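Local atomic coordinates of cellulosomal scaffoldin adaptor protein B (Acetivibrio cellulolyticus, PDB entry 3FNK), a protein that serves as an adaptor scaffoldin of the cellulosome, this chain being its second type II cohesin, a dockerin-binding module. Residues Ser10-Gly15 and Tyr42-Lys47; Leu96-Ser101 and Ala121-Lys126; Phe125-Lys130 and Glu171-Pro176; Val135-Ser140 and Thr148-Phe153. One frame throughout, in Å; residues are numbered along the deposited sequence.

Contacts 1 and 2 lie in the core, where side chains of the two sheets meet, and both are wholly apolar. They share one sheet, because strands 39-47 and 95-102 are neighbours in it, with I46 N bonded to L96 O. Contact 4 belongs to the same sheet: its two short strands both pair with strand 39-47. It is only partly buried and mixes apolar packing, close backbone contacts and a hydrogen bond from G149 to D139. Contact 3 is the outlying one, about 19 Å from the centre of the chain to its own centre. It takes over strand 118-127 where contact 2 leaves it, sharing F125 and K126, and packs an asparagine amide against aliphatic carbons.

Contact 1 of 4, residues Ser10-Gly15 and Tyr42-Lys47; sequences SYITMG and YQVNIK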
loop_
_atom_site.group_PDB
_atom_site.type_symbol
_atom_site.label_atom_id
_atom_site.label_comp_id
_atom_site.label_asym_id
_atom_site.label_seq_id
_atom_site.Cartn_x
_atom_site.Cartn_y
_atom_site.Cartn_z
ATOM N N SER A 10 -8.780 -13.601 3.891
ATOM C CA SER A 10 -8.408 -12.623 2.862
ATOM C C SER A 10 -8.103 -11.298 3.529
ATOM O O SER A 10 -8.863 -10.841 4.399
ATOM C CB SER A 10 -9.547 -12.453 1.864
ATOM O OG SER A 10 -9.755 -13.676 1.206
ATOM N N TYR A 11 -6.996 -10.669 3.139
ATOM C CA TYR A 11 -6.709 -9.337 3.682
ATOM C C TYR A 11 -5.849 -8.472 2.765
ATOM O O TYR A 11 -5.333 -8.926 1.737
ATOM C CB TYR A 11 -6.004 -9.453 5.026
ATOM C CG TYR A 11 -4.719 -10.210 4.967
ATOM C CD1 TYR A 11 -3.556 -9.597 4.535
ATOM C CD2 TYR A 11 -4.644 -11.539 5.407
ATOM C CE1 TYR A 11 -2.358 -10.299 4.500
ATOM C CE2 TYR A 11 -3.454 -12.247 5.381
ATOM C CZ TYR A 11 -2.313 -11.615 4.927
ATOM O OH TYR A 11 -1.105 -12.292 4.879
ATOM N N ILE A 12 -5.722 -7.229 3.180
ATOM C CA ILE A 12 -4.676 -6.350 2.725
ATOM C C ILE A 12 -3.957 -5.822 3.941
ATOM O O ILE A 12 -4.580 -5.447 4.944
ATOM C CB ILE A 12 -5.219 -5.183 1.810
ATOM C CG1 ILE A 12 -4.055 -4.306 1.315
ATOM C CG2 ILE A 12 -6.320 -4.393 2.504
ATOM C CD1 ILE A 12 -4.460 -3.255 0.200
ATOM N N THR A 13 -2.638 -5.774 3.867
ATOM C CA THR A 13 -1.932 -5.224 4.988
ATOM C C THR A 13 -0.695 -4.424 4.566
ATOM O O THR A 13 -0.360 -4.354 3.372
ATOM C CB THR A 13 -1.574 -6.363 6.010
ATOM O OG1 THR A 13 -1.354 -5.784 7.306
ATOM C CG2 THR A 13 -0.369 -7.110 5.564
ATOM N N MET A 14 -0.048 -3.806 5.558
ATOM C CA MET A 14 1.324 -3.270 5.419
ATOM C C MET A 14 2.293 -4.009 6.356
ATOM O O MET A 14 2.012 -4.095 7.555
ATOM C CB MET A 14 1.309 -1.777 5.755
ATOM C CG MET A 14 2.545 -1.019 5.311
ATOM S SD MET A 14 2.397 0.696 5.819
ATOM C CE MET A 14 0.918 1.190 4.914
ATOM N N GLY A 15 3.406 -4.527 5.827
ATOM C CA GLY A 15 4.514 -5.046 6.659
ATOM C C GLY A 15 5.773 -4.161 6.613
ATOM O O GLY A 15 6.044 -3.524 5.577
ATOM N N TYR A 42 -5.642 -1.585 -7.043
ATOM C CA TYR A 42 -5.864 -1.078 -5.687
ATOM C C TYR A 42 -5.802 0.409 -5.667
ATOM O O TYR A 42 -5.065 1.028 -6.473
ATOM C CB TYR A 42 -4.775 -1.544 -4.717
ATOM C CG TYR A 42 -3.375 -0.892 -4.931
ATOM C CD1 TYR A 42 -3.039 0.324 -4.314
ATOM C CD2 TYR A 42 -2.429 -1.489 -5.743
ATOM C CE1 TYR A 42 -1.796 0.946 -4.521
ATOM C CE2 TYR A 42 -1.120 -0.892 -5.933
ATOM C CZ TYR A 42 -0.840 0.315 -5.328
ATOM O OH TYR A 42 0.401 0.895 -5.497
ATOM N N GLN A 43 -6.545 0.978 -4.726
ATOM C CA GLN A 43 -6.290 2.321 -4.285
ATOM C C GLN A 43 -6.175 2.252 -2.765
ATOM O O GLN A 43 -7.031 1.637 -2.126
ATOM C CB GLN A 43 -7.410 3.268 -4.688
ATOM C CG GLN A 43 -7.084 4.695 -4.247
ATOM C CD GLN A 43 -8.275 5.612 -4.455
ATOM O OE1 GLN A 43 -9.376 5.147 -4.717
ATOM N NE2 GLN A 43 -8.053 6.912 -4.350
ATOM N N VAL A 44 -5.145 2.881 -2.200
ATOM C CA VAL A 44 -5.034 2.960 -0.726
ATOM C C VAL A 44 -4.655 4.333 -0.250
ATOM O O VAL A 44 -3.869 5.006 -0.887
ATOM C CB VAL A 44 -3.994 1.957 -0.152
ATOM C CG1 VAL A 44 -4.440 0.538 -0.404
ATOM C CG2 VAL A 44 -2.602 2.200 -0.727
ATOM N N ASN A 45 -5.191 4.717 0.901
ATOM C CA ASN A 45 -4.932 6.015 1.509
ATOM C C ASN A 45 -4.202 5.744 2.845
ATOM O O ASN A 45 -4.689 4.975 3.693
ATOM C CB ASN A 45 -6.257 6.728 1.734
ATOM C CG ASN A 45 -6.087 8.201 2.000
ATOM O OD1 ASN A 45 -5.646 8.958 1.128
ATOM N ND2 ASN A 45 -6.453 8.632 3.213
ATOM N N ILE A 46 -3.021 6.326 2.992
ATOM C CA ILE A 46 -2.111 6.015 4.073
ATOM C C ILE A 46 -1.887 7.284 4.900
ATOM O O ILE A 46 -1.673 8.384 4.333
ATOM C CB ILE A 46 -0.798 5.438 3.507
ATOM C CG1 ILE A 46 -1.072 4.107 2.831
ATOM C CG2 ILE A 46 0.256 5.251 4.595
ATOM C CD1 ILE A 46 0.111 3.544 2.121
ATOM N N LYS A 47 -1.974 7.143 6.227
ATOM C CA LYS A 47 -1.786 8.262 7.140
ATOM C C LYS A 47 -0.543 8.028 7.977
ATOM O O LYS A 47 -0.335 6.928 8.495
ATOM C CB LYS A 47 -3.023 8.426 8.018
ATOM C CG LYS A 47 -3.018 9.693 8.886
ATOM C CD LYS A 47 -3.467 10.940 8.137
ATOM C CE LYS A 47 -3.084 12.223 8.908
ATOM N NZ LYS A 47 -1.622 12.278 9.242
#
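M14 and I46 point their ends at each other across the interior, and the methyl of the thioether makes the whole of this touch. M14 CE lies 3.7 Å from I46 CD1, and it is 4.1 Å from both I46 CG1 and I46 CG2, so that it lies closest to CD1 and near both branches. The methionine runs out straight from its strand, with CG opposite the backbone N (chi1 -165°), and bends only at its last torsion (chi3 -61°), which turns CE toward I46. One pair earlier on both strands, I12 and V44 meet differently: their side chains cross obliquely, and the terminal I12 CD1 comes to 3.8 Å from V44 CG1. I12 is fully extended, and this reach is what lets it close the distance between the strands. The two strands belong to opposing sheets of the cohesin β-sandwich, a jelly-roll fold, and run in the same general sense, well splayed, with the CA atoms of I12 and V44 9.9 Å apart and those of M14 and I46 10.0 Å apart. No hydrogen bond links the two segments. F137 packs against M14, V44 and I46, adding an aromatic ring to this layer. On the other side of strand 42-47, N45 bonds to N97 ND2 through OD1 and to E138 O through ND2, while I12 and T13 carry backbone bonds to strands 165-167 and 26-34.

Contact 2 of 4, residues Leu96-Ser101 and Ala121-Lys126; sequences LNLSRS and AVVGFK. With EDO (1,2-ethanediol), chain D.
V123 splits its two methyls between a pair of leucines on the facing strand. V123 CG1 meets L96 CD1 end to end at 3.7 Å, and V123 CG2 meets L98 CD1 at 4.0 Å in the same manner. With CG1 opposite the backbone N (chi1 174°), the valine spreads both branches toward strand 96-101. F125 widens the patch: its CZ lies 4.3 Å from L96 CD1, while V123 CG1 sits 4.2 Å above one face of the ring, displaced toward the rim. The strands run nearly antiparallel, their short axes 155° apart in direction and 9.9 Å apart at closest approach. They come from the two opposing sheets of the cohesin β-sandwich.

The reverse side of strand 96-101 is polar. There N97 OD1 accepts a hydrogen bond of 2.7 Å from O1 of a 1,2-ethanediol molecule, probably left by the crystallisation liquor, and also takes one from Q43 NE2. S99 OG lies close to the same diol oxygen. Strand 96-101 is thus amphipathic: its leucine side chains meet the facing sheet by dispersion and burial, without a hydrogen bond across the contact, while its asparagine does its hydrogen bonding on the reverse face.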
loop_
_atom_site.group_PDB
_atom_site.type_symbol
_atom_site.label_atom_id
_atom_site.label_comp_id
_atom_site.label_asym_id
_atom_site.label_seq_id
_atom_site.Cartn_x
_atom_site.Cartn_y
_atom_site.Cartn_z
ATOM N N LEU A 96 -0.590 9.852 2.030
ATOM C CA LEU A 96 -0.275 9.266 0.746
ATOM C C LEU A 96 -1.503 8.582 0.183
ATOM O O LEU A 96 -2.225 7.906 0.916
ATOM C CB LEU A 96 0.836 8.214 0.858
ATOM C CG LEU A 96 2.191 8.557 1.496
ATOM C CD1 LEU A 96 3.146 7.378 1.388
ATOM C CD2 LEU A 96 2.801 9.770 0.833
ATOM N N ASN A 97 -1.711 8.747 -1.124
ATOM C CA ASN A 97 -2.752 8.060 -1.843
ATOM C C ASN A 97 -2.159 7.518 -3.160
ATOM O O ASN A 97 -1.678 8.296 -4.026
ATOM C CB ASN A 97 -3.967 8.970 -2.032
ATOM C CG ASN A 97 -5.194 8.209 -2.446
ATOM O OD1 ASN A 97 -5.298 7.781 -3.595
ATOM N ND2 ASN A 97 -6.134 8.021 -1.521
ATOM N N LEU A 98 -2.181 6.183 -3.276
ATOM C CA LEU A 98 -1.518 5.443 -4.319
ATOM C C LEU A 98 -2.529 4.528 -4.997
ATOM O O LEU A 98 -3.354 3.872 -4.326
ATOM C CB LEU A 98 -0.471 4.506 -3.720
ATOM C CG LEU A 98 0.384 4.933 -2.525
ATOM C CD1 LEU A 98 1.110 3.725 -1.967
ATOM C CD2 LEU A 98 1.400 5.958 -2.989
ATOM N N SER A 99 -2.426 4.445 -6.317
ATOM C CA SER A 99 -3.272 3.567 -7.115
ATOM C C SER A 99 -2.469 2.937 -8.202
ATOM O O SER A 99 -1.677 3.598 -8.866
ATOM C CB SER A 99 -4.401 4.325 -7.781
ATOM O OG SER A 99 -5.156 5.031 -6.857
ATOM N N ARG A 100 -2.707 1.651 -8.396
ATOM C CA ARG A 100 -2.200 0.929 -9.521
ATOM C C ARG A 100 -3.235 -0.097 -9.964
ATOM O O ARG A 100 -3.730 -0.887 -9.118
ATOM C CB ARG A 100 -0.876 0.262 -9.137
ATOM C CG ARG A 100 -0.177 -0.382 -10.300
ATOM C CD ARG A 100 1.217 -0.927 -9.958
ATOM N NE ARG A 100 1.813 -1.549 -11.146
ATOM C CZ ARG A 100 2.851 -1.061 -11.848
ATOM N NH1 ARG A 100 3.436 0.091 -11.496
ATOM N NH2 ARG A 100 3.323 -1.742 -12.905
ATOM N N SER A 101 -3.538 -0.122 -11.271
ATOM C CA SER A 101 -4.490 -1.081 -11.853
ATOM C C SER A 101 -4.028 -1.605 -13.225
ATOM O O SER A 101 -3.361 -0.904 -13.948
ATOM C CB SER A 101 -5.864 -0.440 -12.109
ATOM O OG SER A 101 -6.712 -0.450 -10.978
ATOM N N ALA A 121 3.134 -2.765 -3.476
ATOM C CA ALA A 121 3.720 -1.450 -3.416
ATOM C C ALA A 121 4.641 -1.324 -2.212
ATOM O O ALA A 121 4.331 -1.819 -1.082
ATOM C CB ALA A 121 2.624 -0.404 -3.336
ATOM N N VAL A 122 5.760 -0.647 -2.452
ATOM C CA VAL A 122 6.732 -0.365 -1.410
ATOM C C VAL A 122 6.967 1.139 -1.321
ATOM O O VAL A 122 7.222 1.824 -2.321
ATOM C CB VAL A 122 8.068 -1.079 -1.645
ATOM C CG1 VAL A 122 8.955 -0.963 -0.395
ATOM C CG2 VAL A 122 7.866 -2.524 -2.016
ATOM N N VAL A 123 6.837 1.642 -0.105
ATOM C CA VAL A 123 7.103 3.005 0.214
ATOM C C VAL A 123 8.189 3.010 1.302
ATOM O O VAL A 123 8.321 2.037 2.049
ATOM C CB VAL A 123 5.811 3.631 0.706
ATOM C CG1 VAL A 123 6.027 5.023 1.199
ATOM C CG2 VAL A 123 4.776 3.620 -0.438
ATOM N N GLY A 124 8.962 4.097 1.384
ATOM C CA GLY A 124 10.007 4.268 2.398
ATOM C C GLY A 124 9.544 5.254 3.449
ATOM O O GLY A 124 8.795 6.199 3.151
ATOM N N PHE A 125 9.946 5.021 4.696
ATOM C CA PHE A 125 9.675 5.986 5.756
ATOM C C PHE A 125 10.989 6.251 6.502
ATOM O O PHE A 125 11.522 5.351 7.178
ATOM C CB PHE A 125 8.592 5.470 6.708
ATOM C CG PHE A 125 7.182 5.583 6.165
ATOM C CD1 PHE A 125 6.459 4.443 5.837
ATOM C CD2 PHE A 125 6.579 6.830 5.994
ATOM C CE1 PHE A 125 5.147 4.552 5.345
ATOM C CE2 PHE A 125 5.293 6.952 5.477
ATOM C CZ PHE A 125 4.565 5.814 5.163
ATOM N N LYS A 126 11.530 7.457 6.330
ATOM C CA LYS A 126 12.760 7.879 7.007
ATOM C C LYS A 126 12.430 8.486 8.376
ATOM O O LYS A 126 11.585 9.382 8.494
ATOM C CB LYS A 126 13.587 8.854 6.128
ATOM C CG LYS A 126 14.562 9.801 6.899
ATOM C CD LYS A 126 15.412 10.718 5.973
ATOM C CE LYS A 126 16.620 9.980 5.356
ATOM N NZ LYS A 126 17.058 10.497 4.006
HETATM C C1 EDO D . -4.184 8.115 -7.242
HETATM O O1 EDO D . -4.141 7.436 -5.979
HETATM C C2 EDO D . -5.211 9.217 -7.141
HETATM O O2 EDO D . -6.506 8.676 -7.358
#

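Contact 3 of 4, residues Phe125-Lys130 and Glu171-Pro176; sequences FKVLQK and EINSAP
N173 lies against V127 and K130 where the last modelled residues of this cohesin module, a β-sandwich, pass the end of strand 118-127. E171, the first residue of segment 171-176, faces along its own chain: its OE2 accepts a hydrogen bond of 2.6 Å from S174 OG, using the lone pair turned away from the other carboxylate oxygen. This local bond bridges the bend at N173. I172 directs its side chain toward the 125-130 segment and packs on I27 of strand 26-34.

N173 then makes the crossing contact. Its backbone takes a left-handed conformation (phi 41°, psi 65°), which turns the chain as its side chain goes inward. In the conformer described here, the amide nitrogen ND2 is 4.0 Å from V127 CG1, the two side chains approaching from opposite directions. The same ND2 meets CG of K130, whose chain crosses the asparagine at about a right angle. Because N173 is modelled in two conformers, these contacts remain somewhat doubtful. The other end of the amide is held by the loop before strand 26-34, where N173 OD1 receives the backbone N-H of A21, a residue that V127 also touches. The closest approach between the two segments is K130 CG to N173 ND2, at 3.7 Å.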
loop_
_atom_site.group_PDB
_atom_site.type_symbol
_atom_site.label_atom_id
_atom_site.label_comp_id
_atom_site.label_asym_id
_atom_site.label_seq_id
_atom_site.Cartn_x
_atom_site.Cartn_y
_atom_site.Cartn_z
ATOM N N PHE A 125 9.946 5.021 4.696
ATOM C CA PHE A 125 9.675 5.986 5.756
ATOM C C PHE A 125 10.989 6.251 6.502
ATOM O O PHE A 125 11.522 5.351 7.178
ATOM C CB PHE A 125 8.592 5.470 6.708
ATOM C CG PHE A 125 7.182 5.583 6.165
ATOM C CD1 PHE A 125 6.459 4.443 5.837
ATOM C CD2 PHE A 125 6.579 6.830 5.994
ATOM C CE1 PHE A 125 5.147 4.552 5.345
ATOM C CE2 PHE A 125 5.293 6.952 5.477
ATOM C CZ PHE A 125 4.565 5.814 5.163
ATOM N N LYS A 126 11.530 7.457 6.330
ATOM C CA LYS A 126 12.760 7.879 7.007
ATOM C C LYS A 126 12.430 8.486 8.376
ATOM O O LYS A 126 11.585 9.382 8.494
ATOM C CB LYS A 126 13.587 8.854 6.128
ATOM C CG LYS A 126 14.562 9.801 6.899
ATOM C CD LYS A 126 15.412 10.718 5.973
ATOM C CE LYS A 126 16.620 9.980 5.356
ATOM N NZ LYS A 126 17.058 10.497 4.006
ATOM N N VAL A 127 13.095 7.965 9.409
ATOM C CA VAL A 127 12.862 8.386 10.786
ATOM C C VAL A 127 13.404 9.811 10.994
ATOM O O VAL A 127 14.577 10.080 10.713
ATOM C CB VAL A 127 13.500 7.364 11.780
ATOM C CG1 VAL A 127 13.212 7.730 13.236
ATOM C CG2 VAL A 127 13.016 5.930 11.474
ATOM N N LEU A 128 12.522 10.708 11.436
ATOM C CA LEU A 128 12.845 12.112 11.733
ATOM C C LEU A 128 12.967 12.391 13.247
ATOM O O LEU A 128 13.500 13.425 13.667
ATOM C CB LEU A 128 11.766 13.038 11.161
ATOM C CG LEU A 128 11.589 13.111 9.641
ATOM C CD1 LEU A 128 10.447 14.046 9.318
ATOM C CD2 LEU A 128 12.867 13.570 8.962
ATOM N N GLN A 129 12.436 11.473 14.044
ATOM C CA GLN A 129 12.483 11.506 15.499
ATOM C C GLN A 129 12.366 10.037 15.869
ATOM O O GLN A 129 11.503 9.323 15.318
ATOM C CB GLN A 129 11.264 12.244 16.066
ATOM C CG GLN A 129 11.284 13.748 15.969
ATOM C CD GLN A 129 9.962 14.382 16.414
ATOM O OE1 GLN A 129 9.253 13.848 17.276
ATOM N NE2 GLN A 129 9.629 15.528 15.831
ATOM N N LYS A 130 13.226 9.560 16.766
ATOM C CA LYS A 130 13.042 8.231 17.329
ATOM C C LYS A 130 11.929 8.291 18.400
ATOM O O LYS A 130 12.192 8.211 19.600
ATOM C CB LYS A 130 14.363 7.699 17.873
ATOM C CG LYS A 130 14.349 6.210 18.088
ATOM C CD LYS A 130 15.730 5.632 17.941
ATOM C CE LYS A 130 15.805 4.236 18.556
ATOM N NZ LYS A 130 16.005 4.307 20.027
ATOM N N GLU A 171 2.986 -0.568 15.568
ATOM C CA GLU A 171 3.750 0.626 15.952
ATOM C C GLU A 171 5.203 0.623 15.486
ATOM O O GLU A 171 5.805 -0.431 15.291
ATOM C CB GLU A 171 3.646 0.870 17.461
ATOM C CG GLU A 171 3.886 2.326 17.881
ATOM C CD GLU A 171 3.378 2.629 19.280
ATOM O OE1 GLU A 171 2.515 3.532 19.426
ATOM O OE2 GLU A 171 3.834 1.960 20.232
ATOM N N ILE A 172 5.739 1.825 15.275
ATOM C CA ILE A 172 7.144 1.993 14.912
ATOM C C ILE A 172 7.880 2.622 16.089
ATOM O O ILE A 172 7.341 3.532 16.765
ATOM C CB ILE A 172 7.327 2.804 13.597
ATOM C CG1 ILE A 172 6.975 1.919 12.393
ATOM C CG2 ILE A 172 8.777 3.282 13.416
ATOM C CD1 ILE A 172 7.031 2.633 11.013
ATOM N N ASN A 173 9.096 2.137 16.339
ATOM C CA ASN A 173 9.902 2.542 17.499
ATOM C C ASN A 173 9.039 2.671 18.751
ATOM O O ASN A 173 8.850 3.777 19.276
ATOM C CB ASN A 173 10.658 3.851 17.222
ATOM C CG ASN A 173 11.871 3.656 16.324
ATOM O OD1 ASN A 173 12.532 2.628 16.368
ATOM N ND2 ASN A 173 12.168 4.661 15.512
ATOM N N SER A 174 8.488 1.542 19.200
ATOM C CA SER A 174 7.586 1.528 20.351
ATOM C C SER A 174 8.333 1.845 21.620
ATOM O O SER A 174 9.431 1.329 21.826
ATOM C CB SER A 174 6.933 0.156 20.498
ATOM O OG SER A 174 5.649 0.179 19.920
ATOM N N ALA A 175 7.748 2.711 22.449
ATOM C CA ALA A 175 8.331 3.061 23.734
ATOM C C ALA A 175 8.316 1.820 24.638
ATOM O O ALA A 175 7.266 1.489 25.190
ATOM C CB ALA A 175 7.551 4.203 24.363
ATOM N N PRO A 176 9.469 1.112 24.772
ATOM C CA PRO A 176 9.440 -0.111 25.593
ATOM C C PRO A 176 9.449 0.225 27.085
ATOM O O PRO A 176 8.993 -0.558 27.920
ATOM C CB PRO A 176 10.738 -0.836 25.203
ATOM C CG PRO A 176 11.682 0.251 24.732
ATOM C CD PRO A 176 10.848 1.478 24.369
#

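Contact 4 of 4, residues Val135-Ser140 and Thr148-Phe153; sequences VVFEDS and TGTTLF
F137 and T150 supply the apolar part of this contact. T150 CG2 stands 4.1 Å from F137 CD2 and comes to the ring at a slant. OG1 sits between the backbone N and the carbonyl carbon (chi1 74°), which leaves CG2 opposite the carbonyl carbon and facing the phenyl group, while OG1 bonds to I147 O and Y164 OH.

Three backbone oxygens make close contacts with carbon. T148 O comes within 3.2 Å of F137 CB, E138 O within 3.3 Å of G149 CA, and F137 O lies 3.6 Å from T148 CG2. The CA atoms of D139 and G149 are 3.8 Å apart, and G149, with a positive phi, brings no side chain into this narrow place.

One hydrogen bond joins the segments, from G149 N to D139 OD1 at 3.1 Å. It is bent, with an N-H...O angle of 136°, and reaches the oxygen from well above the carboxylate plane (62°). D139 has two modelled conformers, so the bond is doubtful as a constant feature.

Both strands pair with strand 39-47, one after the other along the same edge: E138 and G149 each bond to the backbone of N45. The residues looping out between them are consistent with a β-flap of the type II cohesin. The chemistry implies a close backbone fit sealed inwardly by a phenyl-methyl contact, with the aspartate contributing probably only a modest polar link.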
loop_
_atom_site.group_PDB
_atom_site.type_symbol
_atom_site.label_atom_id
_atom_site.label_comp_id
_atom_site.label_asym_id
_atom_site.label_seq_id
_atom_site.Cartn_x
_atom_site.Cartn_y
_atom_site.Cartn_z
ATOM N N VAL A 135 1.612 4.161 11.486
ATOM C CA VAL A 135 1.102 4.404 10.144
ATOM C C VAL A 135 -0.200 3.608 10.006
ATOM O O VAL A 135 -0.248 2.448 10.412
ATOM C CB VAL A 135 2.153 3.939 9.126
ATOM C CG1 VAL A 135 1.620 3.983 7.695
ATOM C CG2 VAL A 135 3.408 4.804 9.271
ATOM N N VAL A 136 -1.250 4.233 9.461
ATOM C CA VAL A 136 -2.520 3.546 9.249
ATOM C C VAL A 136 -3.073 3.685 7.805
ATOM O O VAL A 136 -2.759 4.670 7.098
ATOM C CB VAL A 136 -3.599 3.965 10.284
ATOM C CG1 VAL A 136 -3.155 3.579 11.745
ATOM C CG2 VAL A 136 -3.938 5.449 10.187
ATOM N N PHE A 137 -3.849 2.674 7.384
ATOM C CA PHE A 137 -4.779 2.815 6.269
ATOM C C PHE A 137 -5.945 3.553 6.858
ATOM O O PHE A 137 -6.448 3.187 7.919
ATOM C CB PHE A 137 -5.261 1.468 5.698
ATOM C CG PHE A 137 -4.158 0.632 5.084
ATOM C CD1 PHE A 137 -3.637 -0.445 5.776
ATOM C CD2 PHE A 137 -3.595 0.977 3.835
ATOM C CE1 PHE A 137 -2.589 -1.227 5.223
ATOM C CE2 PHE A 137 -2.556 0.233 3.268
ATOM C CZ PHE A 137 -2.052 -0.891 3.976
ATOM N N GLU A 138 -6.408 4.579 6.171
ATOM C CA GLU A 138 -7.420 5.401 6.754
ATOM C C GLU A 138 -8.290 6.012 5.682
ATOM O O GLU A 138 -7.793 6.491 4.675
ATOM C CB GLU A 138 -6.700 6.490 7.552
ATOM C CG GLU A 138 -7.557 7.599 7.991
ATOM C CD GLU A 138 -6.781 8.588 8.801
ATOM O OE1 GLU A 138 -6.281 8.199 9.885
ATOM O OE2 GLU A 138 -6.648 9.749 8.334
ATOM N N ASP A 139 -9.593 5.992 5.904
ATOM C CA ASP A 139 -10.467 6.584 4.912
ATOM C C ASP A 139 -10.203 8.056 4.689
ATOM O O ASP A 139 -9.612 8.766 5.534
ATOM C CB ASP A 139 -11.949 6.293 5.146
ATOM C CG ASP A 139 -12.536 5.460 4.034
ATOM O OD1 ASP A 139 -11.761 5.112 3.127
ATOM O OD2 ASP A 139 -13.741 5.164 4.055
ATOM N N SER A 140 -10.566 8.487 3.487
ATOM C CA SER A 140 -10.382 9.846 3.018
ATOM C C SER A 140 -11.728 10.394 2.574
ATOM O O SER A 140 -12.609 9.615 2.170
ATOM C CB SER A 140 -9.416 9.843 1.831
ATOM O OG SER A 140 -9.670 10.930 0.963
ATOM N N THR A 148 -11.861 1.199 5.118
ATOM C CA THR A 148 -10.703 1.573 5.947
ATOM C C THR A 148 -9.506 2.029 5.074
ATOM O O THR A 148 -8.392 1.535 5.198
ATOM C CB THR A 148 -10.297 0.426 6.915
ATOM O OG1 THR A 148 -11.467 -0.070 7.579
ATOM C CG2 THR A 148 -9.296 0.924 7.947
ATOM N N GLY A 149 -9.769 2.977 4.180
ATOM C CA GLY A 149 -8.725 3.572 3.350
ATOM C C GLY A 149 -8.290 2.696 2.173
ATOM O O GLY A 149 -7.213 2.904 1.628
ATOM N N THR A 150 -9.085 1.689 1.812
ATOM C CA THR A 150 -8.688 0.760 0.744
ATOM C C THR A 150 -9.831 0.526 -0.240
ATOM O O THR A 150 -11.007 0.379 0.139
ATOM C CB THR A 150 -8.193 -0.655 1.259
ATOM O OG1 THR A 150 -9.309 -1.430 1.716
ATOM C CG2 THR A 150 -7.122 -0.555 2.356
ATOM N N THR A 151 -9.462 0.417 -1.522
ATOM C CA THR A 151 -10.402 -0.035 -2.557
ATOM C C THR A 151 -9.661 -1.010 -3.449
ATOM O O THR A 151 -8.570 -0.718 -3.935
ATOM C CB THR A 151 -10.909 1.151 -3.387
ATOM O OG1 THR A 151 -11.755 1.967 -2.582
ATOM C CG2 THR A 151 -11.693 0.680 -4.614
ATOM N N LEU A 152 -10.238 -2.186 -3.636
ATOM C CA LEU A 152 -9.618 -3.234 -4.427
ATOM C C LEU A 152 -10.614 -3.572 -5.521
ATOM O O LEU A 152 -11.818 -3.542 -5.273
ATOM C CB LEU A 152 -9.331 -4.492 -3.578
ATOM C CG LEU A 152 -8.573 -4.379 -2.234
ATOM C CD1 LEU A 152 -8.290 -5.792 -1.641
ATOM C CD2 LEU A 152 -7.258 -3.610 -2.352
ATOM N N PHE A 153 -10.102 -3.887 -6.716
ATOM C CA PHE A 153 -10.945 -4.233 -7.868
ATOM C C PHE A 153 -10.649 -5.620 -8.368
ATOM O O PHE A 153 -9.537 -6.093 -8.220
ATOM C CB PHE A 153 -10.658 -3.285 -9.039
ATOM C CG PHE A 153 -11.037 -1.870 -8.755
ATOM C CD1 PHE A 153 -10.081 -0.943 -8.353
ATOM C CD2 PHE A 153 -12.360 -1.477 -8.860
ATOM C CE1 PHE A 153 -10.451 0.391 -8.094
ATOM C CE2 PHE A 153 -12.729 -0.144 -8.576
ATOM C CZ PHE A 153 -11.764 0.767 -8.193
#